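Local structure of DNA-binding protein reb1 (Schizosaccharomyces pombe, 5EYB) at residues E17-L22 and R77-I82; E23-N28 and V57-Q62. The protein binds specific DNA sites in the ribosomal DNA and upstream of many genes, acting in RNA polymerase I transcription termination and in gene regulation. All blocks are in the same frame, centred on the assembly; numbering follows the deposited sequence.

Interaction 1. Residues E17-L22 and R77-I82; sequences EHWDYL and RALYNI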
loop_
_atom_site.group_PDB
_atom_site.type_symbol
_atom_site.label_atom_id
_atom_site.label_comp_id
_atom_site.label_asym_id
_atom_site.label_seq_id
_atom_site.Cartn_x
_atom_site.Cartn_y
_atom_site.Cartn_z
ATOM N N GLU A 17 -4.611 -22.181 6.455
ATOM C CA GLU A 17 -5.331 -22.561 7.663
ATOM C C GLU A 17 -6.562 -21.684 7.855
ATOM O O GLU A 17 -7.629 -22.171 8.230
ATOM C CB GLU A 17 -4.417 -22.466 8.887
ATOM N N HIS A 18 -6.405 -20.393 7.583
ATOM C CA HIS A 18 -7.490 -19.432 7.737
ATOM C C HIS A 18 -8.643 -19.715 6.782
ATOM O O HIS A 18 -9.805 -19.498 7.122
ATOM C CB HIS A 18 -6.970 -18.012 7.530
ATOM C CG HIS A 18 -6.032 -17.560 8.601
ATOM N ND1 HIS A 18 -4.989 -16.690 8.363
ATOM C CD2 HIS A 18 -5.976 -17.862 9.920
ATOM C CE1 HIS A 18 -4.333 -16.475 9.489
ATOM N NE2 HIS A 18 -4.912 -17.175 10.449
ATOM N N TRP A 19 -8.319 -20.195 5.587
ATOM C CA TRP A 19 -9.350 -20.578 4.631
ATOM C C TRP A 19 -10.058 -21.844 5.095
ATOM O O TRP A 19 -11.279 -21.960 4.987
ATOM C CB TRP A 19 -8.756 -20.789 3.237
ATOM C CG TRP A 19 -8.469 -19.520 2.500
ATOM C CD1 TRP A 19 -7.243 -19.019 2.179
ATOM C CD2 TRP A 19 -9.431 -18.589 1.987
ATOM N NE1 TRP A 19 -7.380 -17.834 1.495
ATOM C CE2 TRP A 19 -8.713 -17.548 1.366
ATOM C CE3 TRP A 19 -10.828 -18.535 1.993
ATOM C CZ2 TRP A 19 -9.345 -16.466 0.757
ATOM C CZ3 TRP A 19 -11.454 -17.460 1.387
ATOM C CH2 TRP A 19 -10.712 -16.440 0.778
ATOM N N ASP A 20 -9.281 -22.793 5.609
ATOM C CA ASP A 20 -9.836 -24.052 6.091
ATOM C C ASP A 20 -10.743 -23.821 7.290
ATOM O O ASP A 20 -11.761 -24.497 7.443
ATOM C CB ASP A 20 -8.718 -25.032 6.454
ATOM C CG ASP A 20 -8.022 -25.598 5.233
ATOM O OD1 ASP A 20 -8.657 -25.653 4.159
ATOM O OD2 ASP A 20 -6.841 -25.992 5.346
ATOM N N TYR A 21 -10.377 -22.864 8.136
ATOM C CA TYR A 21 -11.198 -22.520 9.289
ATOM C C TYR A 21 -12.528 -21.918 8.847
ATOM O O TYR A 21 -13.587 -22.278 9.360
ATOM C CB TYR A 21 -10.462 -21.546 10.210
ATOM C CG TYR A 21 -11.314 -21.052 11.358
ATOM C CD1 TYR A 21 -11.588 -21.872 12.444
ATOM C CD2 TYR A 21 -11.848 -19.769 11.353
ATOM C CE1 TYR A 21 -12.370 -21.429 13.493
ATOM C CE2 TYR A 21 -12.630 -19.317 12.399
ATOM C CZ TYR A 21 -12.888 -20.151 13.466
ATOM O OH TYR A 21 -13.666 -19.711 14.511
ATOM N N LEU A 22 -12.461 -21.004 7.887
ATOM C CA LEU A 22 -13.650 -20.338 7.374
ATOM C C LEU A 22 -14.617 -21.341 6.758
ATOM O O LEU A 22 -15.807 -21.335 7.063
ATOM C CB LEU A 22 -13.267 -19.280 6.341
ATOM C CG LEU A 22 -14.366 -18.284 5.978
ATOM C CD1 LEU A 22 -14.748 -17.471 7.205
ATOM C CD2 LEU A 22 -13.920 -17.375 4.843
ATOM N N ARG A 77 -17.051 -13.056 1.529
ATOM C CA ARG A 77 -17.804 -12.783 0.323
ATOM C C ARG A 77 -17.142 -13.335 -0.907
ATOM O O ARG A 77 -17.793 -13.581 -1.874
ATOM C CB ARG A 77 -18.124 -11.308 0.177
ATOM C CG ARG A 77 -19.121 -10.832 1.203
ATOM C CD ARG A 77 -19.678 -9.471 0.885
ATOM N NE ARG A 77 -20.898 -9.243 1.625
ATOM C CZ ARG A 77 -20.981 -8.413 2.638
ATOM N NH1 ARG A 77 -19.932 -7.729 2.998
ATOM N NH2 ARG A 77 -22.106 -8.255 3.271
ATOM N N ALA A 78 -15.827 -13.393 -0.900
ATOM C CA ALA A 78 -15.047 -14.063 -1.922
ATOM C C ALA A 78 -15.196 -15.572 -1.951
ATOM O O ALA A 78 -15.057 -16.179 -2.987
ATOM C CB ALA A 78 -13.596 -13.678 -1.818
ATOM N N LEU A 79 -15.418 -16.183 -0.802
ATOM C CA LEU A 79 -15.531 -17.628 -0.695
ATOM C C LEU A 79 -16.710 -18.255 -1.423
ATOM O O LEU A 79 -16.568 -19.217 -2.149
ATOM C CB LEU A 79 -15.655 -17.969 0.776
ATOM C CG LEU A 79 -15.106 -19.265 1.313
ATOM C CD1 LEU A 79 -16.184 -19.887 2.152
ATOM C CD2 LEU A 79 -14.676 -20.195 0.214
ATOM N N TYR A 80 -17.884 -17.666 -1.237
ATOM C CA TYR A 80 -19.050 -17.808 -2.090
ATOM C C TYR A 80 -18.571 -16.790 -3.000
ATOM O O TYR A 80 -17.783 -16.036 -2.525
ATOM C CB TYR A 80 -20.255 -17.257 -1.373
ATOM C CG TYR A 80 -20.569 -18.075 -0.191
ATOM C CD1 TYR A 80 -21.560 -19.001 -0.232
ATOM C CD2 TYR A 80 -19.836 -17.965 0.945
ATOM C CE1 TYR A 80 -21.838 -19.783 0.844
ATOM C CE2 TYR A 80 -20.105 -18.749 2.024
ATOM C CZ TYR A 80 -21.111 -19.653 1.954
ATOM O OH TYR A 80 -21.402 -20.439 3.011
ATOM N N ASN A 81 -18.963 -16.744 -4.259
ATOM C CA ASN A 81 -18.354 -15.764 -5.134
ATOM C C ASN A 81 -19.264 -14.598 -5.308
ATOM O O ASN A 81 -20.330 -14.729 -5.845
ATOM C CB ASN A 81 -17.958 -16.429 -6.424
ATOM C CG ASN A 81 -17.322 -17.771 -6.179
ATOM O OD1 ASN A 81 -16.125 -17.948 -6.347
ATOM N ND2 ASN A 81 -18.123 -18.717 -5.737
ATOM N N ILE A 82 -18.837 -13.445 -4.836
ATOM C CA ILE A 82 -19.629 -12.250 -4.970
ATOM C C ILE A 82 -18.836 -11.341 -5.857
ATOM O O ILE A 82 -17.671 -11.097 -5.619
ATOM C CB ILE A 82 -19.965 -11.618 -3.607
ATOM C CG1 ILE A 82 -21.196 -12.269 -3.000
ATOM C CG2 ILE A 82 -20.299 -10.147 -3.726
ATOM C CD1 ILE A 82 -21.278 -13.756 -3.198
#
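L79 meets the rim of the W19 indole rather than either of its faces: its branch carbon CG lies near the ring plane, 4.1 Å from W19 CZ3. The same carbon also receives a methyl of L22, CD2, at 4.2 Å. L22 CD2 and W19 CZ3 are themselves 4.2 Å apart, and the three side chains thus close an almost equilateral apolar triangle. W19 starts off across the line to the other helix, but with its CG beside the backbone N (chi1 -78°) the six-membered ring swings forward until its far corner arrives at the leucine. L22, three residues on, points at the partner directly. The contact joins the first helix of the first of two Myb-associated domains, members of the helix-turn-helix clan, to the C-terminal turn of helix 69-79. L79 is the last helical residue there; at Y80 the backbone departs from helical geometry, and the Y80 side chain packs on V40 and A41 of helix 37-43. The W19 indole also meets W14 edge-to-face and the ring of H75, on helix 69-79, with planes inclined by about 25°.

Interaction 2. Residues E23-N28 and V57-Q62; sequences ERRMQN and VKLLVQ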
loop_
_atom_site.group_PDB
_atom_site.type_symbol
_atom_site.label_atom_id
_atom_site.label_comp_id
_atom_site.label_asym_id
_atom_site.label_seq_id
_atom_site.Cartn_x
_atom_site.Cartn_y
_atom_site.Cartn_z
ATOM N N GLU A 23 -14.090 -22.201 5.893
ATOM C CA GLU A 23 -14.899 -23.201 5.210
ATOM C C GLU A 23 -15.562 -24.158 6.198
ATOM O O GLU A 23 -16.734 -24.502 6.043
ATOM C CB GLU A 23 -14.044 -23.985 4.212
ATOM N N ARG A 24 -14.811 -24.579 7.213
ATOM C CA ARG A 24 -15.335 -25.482 8.236
ATOM C C ARG A 24 -16.425 -24.804 9.060
ATOM O O ARG A 24 -17.473 -25.389 9.326
ATOM C CB ARG A 24 -14.212 -25.968 9.159
ATOM C CG ARG A 24 -14.690 -26.888 10.278
ATOM C CD ARG A 24 -13.686 -26.969 11.425
ATOM N NE ARG A 24 -14.216 -27.718 12.564
ATOM C CZ ARG A 24 -13.610 -27.825 13.743
ATOM N NH1 ARG A 24 -12.444 -27.227 13.951
ATOM N NH2 ARG A 24 -14.171 -28.527 14.717
ATOM N N ARG A 25 -16.166 -23.563 9.459
ATOM C CA ARG A 25 -17.114 -22.797 10.256
ATOM C C ARG A 25 -18.377 -22.510 9.451
ATOM O O ARG A 25 -19.458 -22.334 10.010
ATOM C CB ARG A 25 -16.477 -21.490 10.733
ATOM C CG ARG A 25 -17.109 -20.912 11.986
ATOM C CD ARG A 25 -17.127 -21.937 13.103
ATOM N NE ARG A 25 -15.804 -22.507 13.338
ATOM C CZ ARG A 25 -15.577 -23.582 14.086
ATOM N NH1 ARG A 25 -16.588 -24.212 14.671
ATOM N NH2 ARG A 25 -14.339 -24.034 14.245
ATOM N N MET A 26 -18.226 -22.472 8.132
ATOM C CA MET A 26 -19.339 -22.211 7.234
ATOM C C MET A 26 -20.161 -23.467 6.982
ATOM O O MET A 26 -21.380 -23.402 6.833
ATOM C CB MET A 26 -18.829 -21.650 5.910
ATOM C CG MET A 26 -19.638 -20.485 5.392
ATOM S SD MET A 26 -19.713 -19.149 6.595
ATOM C CE MET A 26 -17.977 -18.922 6.930
ATOM N N GLN A 27 -19.484 -24.610 6.925
ATOM C CA GLN A 27 -20.166 -25.890 6.767
ATOM C C GLN A 27 -21.016 -26.188 7.997
ATOM O O GLN A 27 -22.135 -26.686 7.884
ATOM C CB GLN A 27 -19.159 -27.018 6.531
ATOM N N ASN A 28 -20.477 -25.873 9.171
ATOM C CA ASN A 28 -21.189 -26.087 10.425
ATOM C C ASN A 28 -22.357 -25.123 10.570
ATOM O O ASN A 28 -23.376 -25.447 11.178
ATOM C CB ASN A 28 -20.235 -25.941 11.611
ATOM C CG ASN A 28 -19.152 -27.001 11.619
ATOM O OD1 ASN A 28 -19.382 -28.147 11.230
ATOM N ND2 ASN A 28 -17.959 -26.622 12.063
ATOM N N VAL A 57 -20.410 -13.782 11.928
ATOM C CA VAL A 57 -19.315 -12.881 11.600
ATOM C C VAL A 57 -18.683 -12.323 12.870
ATOM O O VAL A 57 -17.459 -12.264 12.990
ATOM C CB VAL A 57 -19.786 -11.721 10.702
ATOM C CG1 VAL A 57 -18.667 -10.704 10.504
ATOM C CG2 VAL A 57 -20.264 -12.254 9.361
ATOM N N LYS A 58 -19.528 -11.925 13.818
ATOM C CA LYS A 58 -19.070 -11.450 15.116
ATOM C C LYS A 58 -18.134 -12.462 15.773
ATOM O O LYS A 58 -17.143 -12.087 16.401
ATOM C CB LYS A 58 -20.261 -11.160 16.032
ATOM C CG LYS A 58 -20.445 -9.688 16.362
ATOM C CD LYS A 58 -21.656 -9.460 17.256
ATOM C CE LYS A 58 -22.950 -9.759 16.518
ATOM N NZ LYS A 58 -24.133 -9.658 17.416
ATOM N N LEU A 59 -18.458 -13.743 15.617
ATOM C CA LEU A 59 -17.620 -14.823 16.126
ATOM C C LEU A 59 -16.280 -14.856 15.400
ATOM O O LEU A 59 -15.225 -14.956 16.030
ATOM C CB LEU A 59 -18.337 -16.171 15.985
ATOM C CG LEU A 59 -17.585 -17.452 16.352
ATOM C CD1 LEU A 59 -18.533 -18.425 17.014
ATOM C CD2 LEU A 59 -16.956 -18.099 15.124
ATOM N N LEU A 60 -16.335 -14.777 14.073
ATOM C CA LEU A 60 -15.137 -14.780 13.237
ATOM C C LEU A 60 -14.180 -13.661 13.622
ATOM O O LEU A 60 -12.972 -13.877 13.733
ATOM C CB LEU A 60 -15.519 -14.649 11.762
ATOM C CG LEU A 60 -16.340 -15.795 11.177
ATOM C CD1 LEU A 60 -16.656 -15.524 9.719
ATOM C CD2 LEU A 60 -15.602 -17.114 11.336
ATOM N N VAL A 61 -14.730 -12.467 13.823
ATOM C CA VAL A 61 -13.939 -11.308 14.210
ATOM C C VAL A 61 -13.191 -11.587 15.506
ATOM O O VAL A 61 -12.015 -11.248 15.644
ATOM C CB VAL A 61 -14.815 -10.053 14.381
ATOM C CG1 VAL A 61 -13.979 -8.883 14.875
ATOM C CG2 VAL A 61 -15.501 -9.703 13.071
ATOM N N GLN A 62 -13.878 -12.224 16.446
ATOM C CA GLN A 62 -13.275 -12.579 17.723
ATOM C C GLN A 62 -12.309 -13.749 17.567
ATOM O O GLN A 62 -11.259 -13.789 18.209
ATOM C CB GLN A 62 -14.357 -12.923 18.746
ATOM C CG GLN A 62 -13.816 -13.445 20.060
ATOM C CD GLN A 62 -14.896 -14.028 20.941
ATOM O OE1 GLN A 62 -14.771 -15.148 21.433
ATOM N NE2 GLN A 62 -15.967 -13.270 21.146
#
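Two helical segments, 23-28 of helix 16-32 and 57-62 of helix 51-63, approach most closely at R25 and L60, whose CA atoms stand 8.8 Å apart. Both helices belong to the first Myb-associated domain, an all-helical unit of the helix-turn-helix clan, and the spacing leaves room for a single layer of side chains that slide past one another. The layer is apolar although an arginine takes part. R25 contributes its aliphatic stem, with the methylene carbon CG lying 4.1 Å from L60 CD2 and 4.2 Å from L59 CD2. The two leucine methyls are only 4.1 Å from each other, so they come to the methylene as neighbours, not from opposite sides. L59 points at the first helix, whereas L60 starts across it and brings its CD2 methyl round to the contact. Further in, M26 packs on L56 and on L76 of helix 69-79, extending the buried side of this interface. K58, in the turn that carries L59 and L60, packs on a phosphate of the bound DNA. Beyond its CG, the R25 chain folds back through bends at chi2 (54°) and chi3 (53°). This carries its guanidinium to that of R24, where R25 NH2 sits 3.6 Å above the plane of the R24 group, displaced toward the rim.

In the fold
From the N terminus, helix 16-32 supplies the first segment of both contacts, 17-22 and then 23-28. After helix 37-43 the chain returns along helix 51-63, and its residues 57-62 close the shorter loop, interaction 2. Helix 69-79 follows, and residues 77-82 close the longer loop, interaction 1, so interaction 2 is nested within it. Of the first helix, 17-22 is thereby tied to helix 69-79 and 23-28 to helix 51-63, all within the same Myb-associated domain. The contact centres are 10 Å apart and the packing is continuous between them: L22 CD1 lies 3.7 Å from L60 CD1, and Y21 CE2 is 3.8 Å from L60 CD2.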